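Local atomic coordinates of SidF, inhibitor of growth family, member 3 (Legionella pneumophila subsp. pneumophila, PDB entry 4FYE), a protein that acts as a phosphoinositide phosphatase, probably removing a phosphate group from phosphatidylinositol phosphates. Residues I453-L456 / D457-A460; Q597-Y600 / N601-Y605. The protein carries 1 engineered substitution. All blocks are in the same frame, centred on the assembly; numbering follows the deposited sequence.

Interaction 1: I453-L456 / D457-A460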
# COMPACT_ATOMS: atom_id res chain seq x y z
N ILE A 453 -9.31 -1.81 -23.36
CA ILE A 453 -9.98 -1.76 -24.66
C ILE A 453 -11.09 -0.69 -24.59
O ILE A 453 -11.09 0.24 -25.40
CB ILE A 453 -10.53 -3.17 -25.12
CG1 ILE A 453 -9.41 -4.23 -25.24
CG2 ILE A 453 -11.30 -3.10 -26.44
CD1 ILE A 453 -8.22 -3.82 -26.08
N ARG A 454 -11.99 -0.80 -23.60
CA ARG A 454 -13.10 0.11 -23.46
C ARG A 454 -12.61 1.52 -23.41
O ARG A 454 -13.12 2.39 -24.10
CB ARG A 454 -13.87 -0.16 -22.19
CG ARG A 454 -14.61 -1.48 -22.18
CD ARG A 454 -15.62 -1.44 -21.06
NE ARG A 454 -15.58 -2.66 -20.26
CZ ARG A 454 -15.24 -2.71 -18.98
NH1 ARG A 454 -14.90 -1.60 -18.31
NH2 ARG A 454 -15.24 -3.88 -18.35
N ASN A 455 -11.59 1.73 -22.59
CA ASN A 455 -11.07 3.06 -22.34
C ASN A 455 -10.31 3.58 -23.55
O ASN A 455 -10.17 4.79 -23.73
CB ASN A 455 -10.19 3.06 -21.10
CG ASN A 455 -9.91 4.46 -20.57
OD1 ASN A 455 -9.04 5.18 -21.06
ND2 ASN A 455 -10.63 4.84 -19.52
N LEU A 456 -9.82 2.67 -24.38
CA LEU A 456 -9.22 3.06 -25.67
C LEU A 456 -10.29 3.47 -26.66
O LEU A 456 -10.14 4.51 -27.30
CB LEU A 456 -8.32 1.98 -26.26
CG LEU A 456 -6.79 2.22 -26.21
CD1 LEU A 456 -6.28 2.93 -24.95
CD2 LEU A 456 -6.04 0.91 -26.43
N ASP A 457 -11.35 2.66 -26.76
CA ASP A 457 -12.51 2.95 -27.60
C ASP A 457 -13.01 4.37 -27.38
O ASP A 457 -13.53 4.99 -28.29
CB ASP A 457 -13.65 1.94 -27.33
CG ASP A 457 -13.28 0.48 -27.73
OD1 ASP A 457 -12.16 0.26 -28.23
OD2 ASP A 457 -14.11 -0.45 -27.53
N LYS A 458 -12.76 4.89 -26.18
CA LYS A 458 -13.42 6.07 -25.62
C LYS A 458 -12.59 7.36 -25.71
O LYS A 458 -13.16 8.44 -25.71
CB LYS A 458 -13.79 5.75 -24.16
CG LYS A 458 -14.91 6.57 -23.54
CD LYS A 458 -14.37 7.61 -22.59
CE LYS A 458 -14.31 7.07 -21.17
NZ LYS A 458 -13.28 7.83 -20.41
N VAL A 459 -11.27 7.28 -25.72
CA VAL A 459 -10.46 8.47 -26.03
C VAL A 459 -9.62 8.28 -27.30
O VAL A 459 -8.53 8.83 -27.42
CB VAL A 459 -9.60 9.04 -24.85
CG1 VAL A 459 -10.45 9.89 -23.91
CG2 VAL A 459 -8.81 7.97 -24.09
N ALA A 460 -10.14 7.50 -28.25
CA ALA A 460 -9.59 7.48 -29.61
C ALA A 460 -10.16 8.67 -30.40
O ALA A 460 -9.59 9.11 -31.41
CB ALA A 460 -9.94 6.17 -30.30
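Ile-453 meets Asp-457, and Asn-455 meets Val-459, in a local contact between successive turns near the C-terminal end of helix 438-458, at the surface of the phosphatase domain. The helical bonding is firm at Asp-457 and weak at Val-459. Asp-457 N donates to Ile-453 O at 2.8 Å, nearly straight at 171°. Val-459 N divides its weak bonding between Asn-455 O and Leu-456 O, each 3.4 Å from it.

The carboxylate of Asp-457 folds back along the helix, with CG anti to its own carbonyl carbon (chi1 -65°). OD1 thereby comes to 3.0 Å from Ile-453 O, an acceptor facing an acceptor, and lies 3.9 Å from the methyl CG2 of Ile-453. The other oxygen, OD2, forms a salt bridge with Lys-477.

On another side of the helix, Asn-455 and Val-459 run side by side and point the same way. CG2 of Val-459 touches Asn-455 O at 3.5 Å and comes more loosely to the amide oxygen OD1, 4.1 Å away. That OD1 has its hydrogen-bond partner in His-598 of helix 590-614. Leu-456 is the buried residue of the group, and its side chain packs on helices 590-614 and 467-476.

Chemically, a negative side chain beside carbonyls near the C-terminal end of a helix should be unfavourable alone. Lys-477 would offset that cost, and its salt bridge ties this turn to the chain just beyond helix 467-476.

Interaction 2: Q597-Y600 / N601-Y605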
# COMPACT_ATOMS: atom_id res chain seq x y z
N GLN A 597 -0.36 11.44 -23.28
CA GLN A 597 0.45 10.69 -22.33
C GLN A 597 -0.40 9.59 -21.74
O GLN A 597 0.03 8.44 -21.66
CB GLN A 597 0.96 11.60 -21.23
CG GLN A 597 1.82 12.76 -21.74
CD GLN A 597 2.09 13.81 -20.68
OE1 GLN A 597 1.22 14.09 -19.84
NE2 GLN A 597 3.31 14.37 -20.68
N HIS A 598 -1.62 9.95 -21.34
CA HIS A 598 -2.57 8.95 -20.89
C HIS A 598 -2.72 7.88 -21.90
O HIS A 598 -2.56 6.71 -21.56
CB HIS A 598 -3.95 9.54 -20.60
CG HIS A 598 -5.00 8.48 -20.26
ND1 HIS A 598 -4.95 7.73 -19.12
CD2 HIS A 598 -6.14 8.06 -20.97
CE1 HIS A 598 -6.00 6.89 -19.10
NE2 HIS A 598 -6.72 7.08 -20.24
N PHE A 599 -3.01 8.22 -23.15
CA PHE A 599 -3.21 7.17 -24.16
C PHE A 599 -1.99 6.25 -24.32
O PHE A 599 -2.07 5.01 -24.28
CB PHE A 599 -3.59 7.76 -25.54
CG PHE A 599 -3.89 6.71 -26.58
CD1 PHE A 599 -2.87 6.10 -27.31
CD2 PHE A 599 -5.21 6.34 -26.86
CE1 PHE A 599 -3.14 5.14 -28.28
CE2 PHE A 599 -5.49 5.38 -27.83
CZ PHE A 599 -4.45 4.78 -28.54
N TYR A 600 -0.85 6.88 -24.54
CA TYR A 600 0.36 6.14 -24.75
C TYR A 600 0.82 5.32 -23.52
O TYR A 600 1.37 4.22 -23.67
CB TYR A 600 1.46 7.12 -25.08
CG TYR A 600 2.74 6.41 -25.27
CD1 TYR A 600 3.58 6.12 -24.18
CD2 TYR A 600 3.09 5.95 -26.54
CE1 TYR A 600 4.76 5.42 -24.38
CE2 TYR A 600 4.26 5.25 -26.75
CZ TYR A 600 5.09 4.99 -25.67
OH TYR A 600 6.24 4.30 -25.91
N ASN A 601 0.65 5.86 -22.33
CA ASN A 601 1.17 5.18 -21.17
C ASN A 601 0.36 3.93 -20.84
O ASN A 601 0.94 2.89 -20.56
CB ASN A 601 1.38 6.14 -19.98
CG ASN A 601 2.68 6.93 -20.11
OD1 ASN A 601 3.68 6.47 -20.73
ND2 ASN A 601 2.68 8.12 -19.54
N SER A 602 -0.97 4.06 -20.93
CA SER A 602 -1.91 2.96 -20.92
C SER A 602 -1.45 1.88 -21.84
O SER A 602 -1.30 0.74 -21.42
CB SER A 602 -3.25 3.45 -21.44
OG SER A 602 -3.91 4.26 -20.49
N CYS A 603 -1.23 2.20 -23.11
CA CYS A 603 -0.77 1.18 -24.04
C CYS A 603 0.57 0.59 -23.62
O CYS A 603 0.77 -0.63 -23.67
CB CYS A 603 -0.65 1.75 -25.44
SG CYS A 603 -2.25 2.29 -26.03
N ALA A 604 1.50 1.45 -23.17
CA ALA A 604 2.84 0.97 -22.88
C ALA A 604 2.78 0.06 -21.69
O ALA A 604 3.37 -1.00 -21.75
CB ALA A 604 3.85 2.09 -22.69
N TYR A 605 2.04 0.44 -20.65
CA TYR A 605 1.97 -0.43 -19.46
C TYR A 605 1.35 -1.77 -19.81
O TYR A 605 1.88 -2.82 -19.47
CB TYR A 605 1.21 0.22 -18.31
CG TYR A 605 1.99 1.37 -17.67
CD1 TYR A 605 3.33 1.21 -17.27
CD2 TYR A 605 1.38 2.61 -17.44
CE1 TYR A 605 4.01 2.26 -16.68
CE2 TYR A 605 2.05 3.68 -16.87
CZ TYR A 605 3.36 3.51 -16.50
OH TYR A 605 4.01 4.56 -15.92
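Ser-602 turns its hydroxyl back onto His-598, so that one carbonyl is held twice while the hydroxyl oxygen also lies over one face of the imidazole. OG donates to His-598 O at 3.0 Å from above the carbonyl plane, 35° out of it, and Ser-602 N reaches the same oxygen at 3.2 Å from the opposite face. With chi1 at -74°, OG sits beside its own backbone N, which brings both donors from one residue to one acceptor. Over the ring, OG is offset toward the rim, with CE1 of His-598 nearest at 3.6 Å. ND1 bonds to Glu-637 and NE2 to Asn-455; with both nitrogens engaged, the ring's rotation is probably fixed.

One residue further on, Cys-603 SG makes a sulfur-aromatic contact with Phe-599, oblique to the ring and 4.2 Å from its centroid. Tyr-600 is met by two neighbours. Asn-601 OD1 lies at the ring edge, in its plane, 3.5 Å from CD1, with the amide turned 71° from the ring; the methyl CB of Ala-604 approaches CE1 obliquely at 3.8 Å. The amide of Asn-601 is spoken for: OD1 accepts from Tyr-675 N and ND2 donates to Gly-673 O, anchoring the 672-675 loop, to which Gln-597 also bonds through Asp-672 O.

Backbone bonds from Asn-601 through Ala-604 to the carbonyls four residues earlier run unbroken. A serine hydroxyl bonding to the carbonyl four residues before it is a familiar feature of alpha-helices, here in a buried part of helix 590-614 whose side chains touch helices 467-476, 522-583 and 626-637.

Interactions 1 and 2 lie on two helices that pack against each other, 438-458 and 590-614; the centres of the two contacts are about 12 Å apart. A polar pair joins them: Asn-455 OD1 stands 3.1 Å from His-598 NE2, a probable hydrogen bond. Around it the packing is apolar. Leu-456 wedges against both partners of the sulfur-aromatic contact, its CG 3.8 Å from Phe-599 CE2 and its CD2 4.1 Å from Cys-603 SG, while Val-459 CG2 meets the histidine at CD2. Interaction 1 lies at the surface and interaction 2 is buried, their centres about 28 and 23 Å from the centre of the chain; together they join the end of helix 438-458 to helix 590-614.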